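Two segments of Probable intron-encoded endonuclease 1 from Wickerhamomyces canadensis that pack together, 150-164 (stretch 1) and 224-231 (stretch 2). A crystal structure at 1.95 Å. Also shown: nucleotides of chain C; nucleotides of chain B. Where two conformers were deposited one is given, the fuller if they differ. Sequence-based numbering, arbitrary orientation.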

ATOM      1  N   GLY A 150      -4.760  -9.087   7.733  1.00 31.46           N
ATOM      2  CA  GLY A 150      -5.456  -9.412   8.994  1.00 31.40           C
ATOM      3  C   GLY A 150      -5.457 -10.903   9.239  1.00 30.60           C
ATOM      4  O   GLY A 150      -5.224 -11.654   8.297  1.00 29.00           O
ATOM      5  N   LYS A 151      -5.678 -11.299  10.489  1.00 35.60           N
ATOM      6  CA  LYS A 151      -5.948 -12.696  10.904  1.00 32.07           C
ATOM      7  C   LYS A 151      -7.457 -12.961  10.818  1.00 32.23           C
ATOM      8  O   LYS A 151      -8.253 -12.025  10.972  1.00 29.72           O
ATOM      9  N   TRP A 152      -7.847 -14.203  10.555  1.00 29.91           N
ATOM     10  CA  TRP A 152      -9.248 -14.656  10.708  1.00 31.72           C
ATOM     11  C   TRP A 152      -9.535 -14.797  12.208  1.00 31.71           C
ATOM     12  O   TRP A 152     -10.586 -14.317  12.644  1.00 33.89           O
ATOM     13  N   ASP A 153      -8.571 -15.327  12.966  1.00 29.61           N
ATOM     14  CA  ASP A 153      -8.730 -15.676  14.407  1.00 32.04           C
ATOM     15  C   ASP A 153      -7.676 -14.944  15.241  1.00 31.82           C
ATOM     16  O   ASP A 153      -6.455 -15.244  15.101  1.00 28.84           O
ATOM     17  N   TYR A 154      -8.118 -13.959  16.030  1.00 31.03           N
ATOM     18  CA  TYR A 154      -7.207 -13.138  16.868  1.00 35.12           C
ATOM     19  C   TYR A 154      -6.913 -13.794  18.230  1.00 36.01           C
ATOM     20  O   TYR A 154      -6.061 -13.228  18.929  1.00 33.83           O
ATOM     21  N   ASN A 155      -7.535 -14.927  18.602  1.00 35.11           N
ATOM     22  CA  ASN A 155      -7.086 -15.684  19.802  1.00 37.08           C
ATOM     23  C   ASN A 155      -5.588 -15.984  19.636  1.00 39.85           C
ATOM     24  O   ASN A 155      -5.204 -16.838  18.796  1.00 37.13           O
ATOM     25  N   LYS A 156      -4.811 -15.506  20.603  1.00 39.65           N
ATOM     26  CA  LYS A 156      -3.326 -15.594  20.643  0.50 39.05           C
ATOM     27  C   LYS A 156      -2.863 -17.054  20.638  1.00 37.13           C
ATOM     28  O   LYS A 156      -1.737 -17.305  20.184  1.00 34.82           O
ATOM     29  N   LYS A 157      -3.679 -17.975  21.159  1.00 44.01           N
ATOM     30  CA  LYS A 157      -3.266 -19.410  21.269  1.00 48.83           C
ATOM     31  C   LYS A 157      -3.888 -20.259  20.140  1.00 41.88           C
ATOM     32  O   LYS A 157      -3.638 -21.470  20.135  1.00 39.37           O
ATOM     33  N   THR A 158      -4.614 -19.666  19.190  1.00 41.41           N
ATOM     34  CA  THR A 158      -5.333 -20.426  18.134  1.00 36.07           C
ATOM     35  C   THR A 158      -4.344 -21.290  17.343  1.00 37.15           C
ATOM     36  O   THR A 158      -3.106 -21.013  17.324  1.00 34.20           O
ATOM     37  N   LYS A 159      -4.879 -22.303  16.685  1.00 35.10           N
ATOM     38  CA  LYS A 159      -4.099 -23.125  15.729  1.00 37.20           C
ATOM     39  C   LYS A 159      -4.565 -22.760  14.313  1.00 30.23           C
ATOM     40  O   LYS A 159      -4.037 -23.330  13.361  1.00 25.56           O
ATOM     41  N   ASN A 160      -5.608 -21.944  14.204  1.00 28.26           N
ATOM     42  CA  ASN A 160      -6.193 -21.556  12.894  1.00 30.73           C
ATOM     43  C   ASN A 160      -5.412 -20.350  12.369  1.00 29.22           C
ATOM     44  O   ASN A 160      -5.675 -19.240  12.861  1.00 26.02           O
ATOM     45  N   LYS A 161      -4.545 -20.576  11.384  1.00 32.70           N
ATOM     46  CA  LYS A 161      -3.652 -19.526  10.789  1.00 32.49           C
ATOM     47  C   LYS A 161      -4.223 -18.972   9.472  1.00 33.62           C
ATOM     48  O   LYS A 161      -3.420 -18.432   8.624  1.00 29.96           O
ATOM     49  N   SER A 162      -5.547 -19.075   9.281  1.00 30.07           N
ATOM     50  CA  SER A 162      -6.290 -18.342   8.232  1.00 28.14           C
ATOM     51  C   SER A 162      -5.982 -16.835   8.343  1.00 27.88           C
ATOM     52  O   SER A 162      -5.833 -16.296   9.460  1.00 25.93           O
ATOM     53  N   LEU A 163      -5.816 -16.188   7.192  1.00 28.32           N
ATOM     54  CA  LEU A 163      -5.530 -14.742   7.050  1.00 29.58           C
ATOM     55  C   LEU A 163      -6.592 -14.086   6.168  1.00 30.01           C
ATOM     56  O   LEU A 163      -7.357 -14.782   5.529  1.00 27.56           O
ATOM     57  N   VAL A 164      -6.620 -12.764   6.201  1.00 29.32           N
ATOM     58  CA  VAL A 164      -7.608 -11.921   5.494  1.00 27.11           C
ATOM     59  C   VAL A 164      -6.836 -10.811   4.767  1.00 30.09           C
ATOM     60  O   VAL A 164      -5.816 -10.311   5.325  1.00 28.31           O
ATOM     61  N   LYS A 224       5.780  -8.086  11.431  1.00 26.48           N
ATOM     62  CA  LYS A 224       5.695  -9.571  11.412  1.00 31.71           C
ATOM     63  C   LYS A 224       4.478 -10.038  12.219  1.00 31.30           C
ATOM     64  O   LYS A 224       3.967 -11.117  11.908  1.00 29.90           O
ATOM     65  N   TYR A 225       4.001  -9.228  13.169  1.00 28.81           N
ATOM     66  CA  TYR A 225       2.928  -9.623  14.101  1.00 30.53           C
ATOM     67  C   TYR A 225       1.631  -9.934  13.335  1.00 34.01           C
ATOM     68  O   TYR A 225       0.789 -10.691  13.882  1.00 35.03           O
ATOM     69  N   LYS A 226       1.446  -9.380  12.131  1.00 32.96           N
ATOM     70  CA  LYS A 226       0.168  -9.544  11.375  1.00 32.16           C
ATOM     71  C   LYS A 226       0.097 -10.981  10.874  1.00 30.08           C
ATOM     72  O   LYS A 226      -0.998 -11.433  10.594  1.00 34.38           O
ATOM     73  N   LEU A 227       1.241 -11.657  10.833  1.00 31.18           N
ATOM     74  CA  LEU A 227       1.504 -12.955  10.159  1.00 34.58           C
ATOM     75  C   LEU A 227       1.830 -14.056  11.188  1.00 32.93           C
ATOM     76  O   LEU A 227       1.686 -15.262  10.860  1.00 32.62           O
ATOM     77  N   LEU A 228       2.327 -13.680  12.355  1.00 31.89           N
ATOM     78  CA  LEU A 228       2.942 -14.607  13.338  1.00 36.79           C
ATOM     79  C   LEU A 228       1.859 -15.283  14.209  1.00 31.17           C
ATOM     80  O   LEU A 228       1.045 -14.596  14.777  1.00 29.08           O
ATOM     81  N   PHE A 229       1.875 -16.599  14.315  1.00 30.93           N
ATOM     82  CA  PHE A 229       1.114 -17.372  15.333  1.00 33.02           C
ATOM     83  C   PHE A 229       2.099 -18.207  16.149  1.00 36.48           C
ATOM     84  O   PHE A 229       3.270 -18.340  15.722  1.00 36.26           O
ATOM     85  N   ASN A 230       1.632 -18.784  17.257  1.00 39.00           N
ATOM     86  CA  ASN A 230       2.383 -19.817  18.017  1.00 43.93           C
ATOM     87  C   ASN A 230       2.770 -20.953  17.065  1.00 42.90           C
ATOM     88  O   ASN A 230       1.928 -21.364  16.246  1.00 38.66           O
ATOM     89  N   VAL A 231       4.002 -21.446  17.165  1.00 47.47           N
ATOM     90  CA  VAL A 231       4.443 -22.620  16.361  1.00 53.37           C
ATOM     91  C   VAL A 231       3.622 -23.830  16.821  1.00 61.35           C
ATOM     92  O   VAL A 231       3.717 -24.261  17.967  1.00 60.73           O
ATOM     93  OXT VAL A 231       2.842 -24.383  16.044  1.00 71.24           O
TER

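An aromatic residue near a chain terminus can anchor an otherwise irregular tail if a loop folds round it, and the contact between residues 150-164 and 224-231 illustrates how. Phe229 points toward the first stretch in the m rotamer (chi2 86°) and has more surface covered by the partner stretch, 151 Å², than any other residue here.

The principal packing is a sandwich of aliphatic chain and ring. Lys151, pointing toward the second stretch with chi1 m and the remaining angles t, runs fully extended across one face of Phe229; its CE lies 4.0 Å from the ring centroid, a CH-pi contact, and its CD comes within 3.5 Å of Phe229 CE2. Against the opposite face lies Lys161, whose CA is 3.9 Å from the centroid and whose CG is 3.6 Å from Phe229 CD1. Its CA-to-CB bond is directed sideways; CA, CB and CG cover the face, and the rest of the chain (m, t, t, chi4 -146°) leads off the ring. At the ring edge, Leu163 (m, t) places CD2 4.0 Å from Phe229 CE1, while its CD1 meets Leu227 CD1 at 4.0 Å. Leu227 starts away from the loop, but its t, p rotamer brings its end back. Thr158 CG2 adds a methyl contact, 3.9 Å from Phe229 CD2.

Polar interactions exploit the same lysine. Lys151 NZ sits over the ring, 4.0 Å from the Phe229 centroid in a cation-pi arrangement, and donates a hydrogen bond to Leu228 O at 2.9 Å. One side chain thus grips both the ring and the backbone just before it. Lys161 NZ ends near the C-terminus, but at 4.3 Å from Val231 OXT the opposite charges remain beyond a salt bridge. Asn230, also m and pointing toward the loop, brings ND2 to 2.4 Å from Lys156 O, an unusually close approach.

Water completes the seam. Water 1 donates to Lys156 O and Thr158 O and accepts from Asn230 N; water 2 donates to Thr158 O and Asn230 O, joining the two backbones.

The loop that receives the ring is braced internally. Asp153 accepts from Asn155 N through OD1 and from Thr158 OG1 through OD2, the latter at a very short 2.5 Å, and a type I turn spans Asn155 to Thr158.

Two loop residues that make no contact with the second stretch bind DNA, as befits an endonuclease: Trp152, whose CA-to-CB bond is sideways and whose end leads away, donates from NE1 to OP2 of DT6 at 2.9 Å; Tyr154, whose CA-to-CB bond points away although its end comes nearer, donates from OH to OP2 of DC18 at 2.7 Å.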

ATOM      1  CB  LYS A 151      -5.405 -12.907  12.313  1.00 32.60           C
ATOM      2  CG  LYS A 151      -3.886 -12.808  12.418  1.00 33.33           C
ATOM      3  CD  LYS A 151      -3.414 -13.119  13.813  1.00 37.26           C
ATOM      4  CE  LYS A 151      -1.918 -13.038  14.046  1.00 38.91           C
ATOM      5  NZ  LYS A 151      -1.586 -13.619  15.364  1.00 39.17           N
ATOM      6  CB  TRP A 152      -9.405 -15.967   9.957  1.00 34.19           C
ATOM      7  CG  TRP A 152     -10.791 -16.497   9.851  1.00 34.39           C
ATOM      8  CD1 TRP A 152     -11.198 -17.716  10.297  1.00 35.10           C
ATOM      9  CD2 TRP A 152     -11.913 -15.906   9.181  1.00 35.49           C
ATOM     10  NE1 TRP A 152     -12.517 -17.907   9.983  1.00 42.75           N
ATOM     11  CE2 TRP A 152     -12.978 -16.828   9.280  1.00 37.88           C
ATOM     12  CE3 TRP A 152     -12.131 -14.713   8.488  1.00 41.43           C
ATOM     13  CZ2 TRP A 152     -14.237 -16.589   8.737  1.00 38.92           C
ATOM     14  CZ3 TRP A 152     -13.379 -14.471   7.945  1.00 43.85           C
ATOM     15  CH2 TRP A 152     -14.413 -15.403   8.062  1.00 44.12           C
ATOM     16  CB  ASP A 153      -8.633 -17.193  14.645  1.00 33.51           C
ATOM     17  CG  ASP A 153      -8.993 -17.653  16.060  1.00 36.58           C
ATOM     18  OD1 ASP A 153      -9.337 -16.793  16.890  1.00 35.53           O
ATOM     19  OD2 ASP A 153      -8.931 -18.867  16.316  1.00 31.58           O
ATOM     20  CB  TYR A 154      -7.747 -11.706  16.985  1.00 36.65           C
ATOM     21  CG  TYR A 154      -7.532 -10.896  15.725  1.00 37.16           C
ATOM     22  CD1 TYR A 154      -8.483 -10.909  14.714  1.00 35.52           C
ATOM     23  CD2 TYR A 154      -6.368 -10.160  15.515  1.00 34.44           C
ATOM     24  CE1 TYR A 154      -8.302 -10.201  13.539  1.00 33.62           C
ATOM     25  CE2 TYR A 154      -6.174  -9.456  14.339  1.00 29.72           C
ATOM     26  CZ  TYR A 154      -7.145  -9.475  13.356  1.00 31.06           C
ATOM     27  OH  TYR A 154      -7.012  -8.788  12.190  1.00 29.62           O
ATOM     28  CB  ASN A 155      -7.920 -16.947  20.082  1.00 39.23           C
ATOM     29  CG  ASN A 155      -7.305 -17.871  21.124  1.00 39.92           C
ATOM     30  OD1 ASN A 155      -6.301 -17.542  21.761  1.00 40.26           O
ATOM     31  ND2 ASN A 155      -7.873 -19.058  21.284  1.00 38.32           N
ATOM     32  CB  LYS A 156      -2.792 -14.862  21.882  0.50 41.26           C
ATOM     33  CG  LYS A 156      -3.385 -13.477  22.135  0.50 41.54           C
ATOM     34  CD  LYS A 156      -2.458 -12.533  22.881  0.50 43.18           C
ATOM     35  CE  LYS A 156      -3.004 -11.125  22.914  0.50 41.50           C
ATOM     36  NZ  LYS A 156      -4.430 -11.149  23.310  0.50 41.17           N
ATOM     37  CB  LYS A 157      -3.594 -20.006  22.648  1.00 51.47           C
ATOM     38  CG  LYS A 157      -3.855 -18.982  23.744  1.00 63.57           C
ATOM     39  CD  LYS A 157      -3.570 -19.475  25.141  1.00 71.87           C
ATOM     40  CE  LYS A 157      -4.273 -18.638  26.191  1.00 75.30           C
ATOM     41  NZ  LYS A 157      -3.871 -19.039  27.559  1.00 79.66           N
ATOM     42  CB  THR A 158      -6.086 -19.521  17.165  1.00 37.33           C
ATOM     43  OG1 THR A 158      -6.956 -20.366  16.398  1.00 32.09           O
ATOM     44  CG2 THR A 158      -5.136 -18.727  16.282  1.00 34.71           C
ATOM     45  CB  LYS A 159      -4.261 -24.594  16.133  1.00 39.03           C
ATOM     46  CG  LYS A 159      -3.745 -24.920  17.536  1.00 46.87           C
ATOM     47  CD  LYS A 159      -2.307 -25.417  17.553  1.00 56.84           C
ATOM     48  CE  LYS A 159      -1.649 -25.379  18.921  1.00 68.06           C
ATOM     49  NZ  LYS A 159      -0.396 -26.185  18.961  1.00 72.13           N
ATOM     50  CB  ASN A 160      -7.662 -21.160  12.987  1.00 28.13           C
ATOM     51  CG  ASN A 160      -8.330 -20.918  11.647  1.00 33.54           C
ATOM     52  OD1 ASN A 160      -7.713 -21.080  10.568  1.00 31.80           O
ATOM     53  ND2 ASN A 160      -9.610 -20.552  11.725  1.00 29.40           N
ATOM     54  CB  LYS A 161      -2.279 -20.144  10.532  1.00 34.20           C
ATOM     55  CG  LYS A 161      -1.597 -20.686  11.772  1.00 34.86           C
ATOM     56  CD  LYS A 161      -0.284 -21.385  11.484  1.00 37.60           C
ATOM     57  CE  LYS A 161       0.328 -21.966  12.742  1.00 43.57           C
ATOM     58  NZ  LYS A 161       1.807 -21.922  12.729  1.00 45.89           N
ATOM     59  CB  SER A 162      -7.759 -18.650   8.310  1.00 29.96           C
ATOM     60  OG  SER A 162      -7.982 -20.022   7.984  1.00 32.16           O
ATOM     61  CB  LEU A 163      -4.146 -14.586   6.429  1.00 26.86           C
ATOM     62  CG  LEU A 163      -3.015 -15.198   7.249  1.00 25.61           C
ATOM     63  CD1 LEU A 163      -1.724 -15.227   6.432  1.00 26.81           C
ATOM     64  CD2 LEU A 163      -2.838 -14.427   8.558  1.00 23.88           C
ATOM     65  CB  VAL A 164      -8.624 -11.378   6.487  1.00 24.42           C
ATOM     66  CG1 VAL A 164      -9.678 -10.578   5.798  1.00 26.87           C
ATOM     67  CG2 VAL A 164      -9.280 -12.493   7.275  1.00 29.26           C
ATOM     68  CB  LYS A 224       6.923 -10.229  12.023  1.00 33.57           C
ATOM     69  CG  LYS A 224       8.210  -9.961  11.283  1.00 38.88           C
ATOM     70  CD  LYS A 224       8.419 -10.883  10.127  1.00 44.57           C
ATOM     71  CE  LYS A 224       9.870 -10.932   9.690  1.00 46.70           C
ATOM     72  NZ  LYS A 224       9.977 -10.915   8.213  1.00 45.26           N
ATOM     73  CB  TYR A 225       2.684  -8.552  15.160  1.00 28.51           C
ATOM     74  CG  TYR A 225       1.918  -7.362  14.683  1.00 30.60           C
ATOM     75  CD1 TYR A 225       2.585  -6.285  14.126  1.00 30.46           C
ATOM     76  CD2 TYR A 225       0.536  -7.311  14.777  1.00 33.92           C
ATOM     77  CE1 TYR A 225       1.888  -5.168  13.696  1.00 34.68           C
ATOM     78  CE2 TYR A 225      -0.175  -6.204  14.338  1.00 34.72           C
ATOM     79  CZ  TYR A 225       0.507  -5.130  13.783  1.00 38.02           C
ATOM     80  OH  TYR A 225      -0.163  -4.024  13.333  1.00 39.54           O
ATOM     81  CB  LYS A 226       0.059  -8.560  10.207  1.00 33.75           C
ATOM     82  CG  LYS A 226      -0.114  -7.103  10.597  1.00 35.70           C
ATOM     83  CD  LYS A 226      -0.530  -6.230   9.444  1.00 37.00           C
ATOM     84  CE  LYS A 226      -2.014  -5.980   9.469  1.00 37.04           C
ATOM     85  NZ  LYS A 226      -2.429  -4.956   8.488  1.00 37.60           N
ATOM     86  CB  LEU A 227       2.704 -12.709   9.228  1.00 34.66           C
ATOM     87  CG  LEU A 227       3.002 -13.771   8.181  1.00 38.82           C
ATOM     88  CD1 LEU A 227       1.931 -13.750   7.115  1.00 43.43           C
ATOM     89  CD2 LEU A 227       4.369 -13.568   7.531  1.00 44.80           C
ATOM     90  CB  LEU A 228       3.903 -13.796  14.213  1.00 42.55           C
ATOM     91  CG  LEU A 228       5.336 -14.326  14.301  1.00 55.13           C
ATOM     92  CD1 LEU A 228       6.184 -13.436  15.208  1.00 55.18           C
ATOM     93  CD2 LEU A 228       5.379 -15.772  14.789  1.00 54.37           C
ATOM     94  CB  PHE A 229       0.084 -18.281  14.666  1.00 31.21           C
ATOM     95  CG  PHE A 229      -0.940 -17.561  13.823  1.00 30.09           C
ATOM     96  CD1 PHE A 229      -0.679 -17.256  12.491  1.00 27.32           C
ATOM     97  CD2 PHE A 229      -2.167 -17.190  14.370  1.00 30.14           C
ATOM     98  CE1 PHE A 229      -1.651 -16.633  11.719  1.00 27.29           C
ATOM     99  CE2 PHE A 229      -3.135 -16.574  13.598  1.00 26.41           C
ATOM    100  CZ  PHE A 229      -2.863 -16.275  12.277  1.00 29.78           C
ATOM    101  CB  ASN A 230       1.576 -20.316  19.217  1.00 46.72           C
ATOM    102  CG  ASN A 230       1.235 -19.180  20.161  1.00 48.96           C
ATOM    103  OD1 ASN A 230       2.117 -18.409  20.531  1.00 44.81           O
ATOM    104  ND2 ASN A 230      -0.040 -19.037  20.494  1.00 45.48           N
ATOM    105  CB  VAL A 231       5.955 -22.875  16.466  1.00 55.97           C
ATOM    106  CG1 VAL A 231       6.346 -24.176  15.776  1.00 60.90           C
ATOM    107  CG2 VAL A 231       6.758 -21.708  15.906  1.00 57.05           C
TER
ATOM    108  P    DC C  18      -4.937  -5.750  12.330  1.00 32.51           P
ATOM    109  OP1  DC C  18      -3.649  -5.142  12.764  1.00 31.87           O
ATOM    110  OP2  DC C  18      -4.911  -7.134  11.786  1.00 27.22           O
ATOM    111  O5'  DC C  18      -5.951  -5.820  13.558  1.00 30.68           O
ATOM    112  C5'  DC C  18      -6.303  -4.647  14.240  1.00 30.91           C
ATOM    113  C4'  DC C  18      -7.476  -4.921  15.142  1.00 32.90           C
ATOM    114  O4'  DC C  18      -8.685  -5.109  14.375  1.00 35.48           O
ATOM    115  C3'  DC C  18      -7.386  -6.108  16.105  1.00 35.15           C
ATOM    116  O3'  DC C  18      -7.300  -5.642  17.445  1.00 36.25           O
ATOM    117  C2'  DC C  18      -8.613  -6.955  15.764  1.00 36.24           C
ATOM    118  C1'  DC C  18      -9.542  -5.966  15.090  1.00 34.55           C
ATOM    119  N1   DC C  18     -10.512  -6.524  14.134  1.00 32.74           N
ATOM    120  C2   DC C  18     -11.872  -6.246  14.292  1.00 33.13           C
ATOM    121  O2   DC C  18     -12.240  -5.534  15.240  1.00 38.19           O
ATOM    122  N3   DC C  18     -12.757  -6.777  13.425  1.00 33.87           N
ATOM    123  C4   DC C  18     -12.326  -7.513  12.398  1.00 30.46           C
ATOM    124  N4   DC C  18     -13.239  -7.986  11.539  1.00 31.48           N
ATOM    125  C5   DC C  18     -10.944  -7.787  12.198  1.00 29.25           C
ATOM    126  C6   DC C  18     -10.078  -7.260  13.070  1.00 30.06           C
ATOM    127  P    DT B   6     -14.922 -21.000  10.384  1.00 33.78           P
ATOM    128  OP1  DT B   6     -15.643 -21.785   9.393  1.00 33.43           O
ATOM    129  OP2  DT B   6     -13.509 -20.596  10.094  1.00 38.97           O
ATOM    130  O5'  DT B   6     -15.819 -19.723  10.698  1.00 32.55           O
ATOM    131  C5'  DT B   6     -17.193 -19.914  11.037  1.00 33.74           C
ATOM    132  C4'  DT B   6     -17.840 -18.586  11.342  1.00 34.42           C
ATOM    133  O4'  DT B   6     -17.504 -18.236  12.708  1.00 35.61           O
ATOM    134  C3'  DT B   6     -17.381 -17.404  10.473  1.00 40.52           C
ATOM    135  O3'  DT B   6     -18.433 -16.450  10.272  1.00 43.44           O
ATOM    136  C2'  DT B   6     -16.342 -16.711  11.340  1.00 40.07           C
ATOM    137  C1'  DT B   6     -16.988 -16.915  12.708  1.00 39.76           C
ATOM    138  N1   DT B   6     -16.146 -16.722  13.902  1.00 36.09           N
ATOM    139  C2   DT B   6     -16.759 -16.246  15.042  1.00 34.26           C
ATOM    140  O2   DT B   6     -17.951 -15.985  15.109  1.00 36.53           O
ATOM    141  N3   DT B   6     -15.917 -16.055  16.100  1.00 34.45           N
ATOM    142  C4   DT B   6     -14.568 -16.300  16.147  1.00 30.15           C
ATOM    143  O4   DT B   6     -13.948 -16.049  17.169  1.00 32.38           O
ATOM    144  C5   DT B   6     -13.981 -16.774  14.915  1.00 31.38           C
ATOM    145  C7   DT B   6     -12.509 -17.030  14.861  1.00 31.30           C
ATOM    146  C6   DT B   6     -14.789 -16.956  13.866  1.00 33.86           C
ATOM    147  P    DC C  19      -7.026  -6.655  18.679  1.00 37.78           P
ATOM    148  OP1  DC C  19      -6.637  -5.835  19.818  1.00 40.40           O
ATOM    149  OP2  DC C  19      -6.128  -7.733  18.215  1.00 42.20           O
ATOM    150  O5'  DC C  19      -8.487  -7.082  19.106  1.00 38.69           O
ATOM    151  C5'  DC C  19      -9.260  -6.081  19.781  1.00 41.38           C
ATOM    152  C4'  DC C  19     -10.709  -6.482  19.914  1.00 46.09           C
ATOM    153  O4'  DC C  19     -11.324  -6.773  18.629  1.00 51.58           O
ATOM    154  C3'  DC C  19     -11.028  -7.674  20.831  1.00 46.39           C
ATOM    155  O3'  DC C  19     -11.999  -7.323  21.827  1.00 45.37           O
ATOM    156  C2'  DC C  19     -11.611  -8.710  19.888  1.00 47.75           C
ATOM    157  C1'  DC C  19     -12.242  -7.840  18.810  1.00 45.56           C
ATOM    158  N1   DC C  19     -12.460  -8.513  17.512  1.00 42.03           N
ATOM    159  C2   DC C  19     -13.769  -8.638  17.037  1.00 42.55           C
ATOM    160  O2   DC C  19     -14.695  -8.138  17.689  1.00 43.48           O
ATOM    161  N3   DC C  19     -13.990  -9.277  15.867  1.00 37.93           N
ATOM    162  C4   DC C  19     -12.969  -9.793  15.184  1.00 35.44           C
ATOM    163  N4   DC C  19     -13.241 -10.421  14.042  1.00 32.11           N
ATOM    164  C5   DC C  19     -11.626  -9.699  15.653  1.00 36.57           C
ATOM    165  C6   DC C  19     -11.418  -9.057  16.813  1.00 39.09           C
HETATM  166  O   HOH W   1      -1.465 -18.921  18.154  1.00 37.81           O
HETATM  167  O   HOH W   2      -0.660 -22.179  16.435  1.00 36.66           O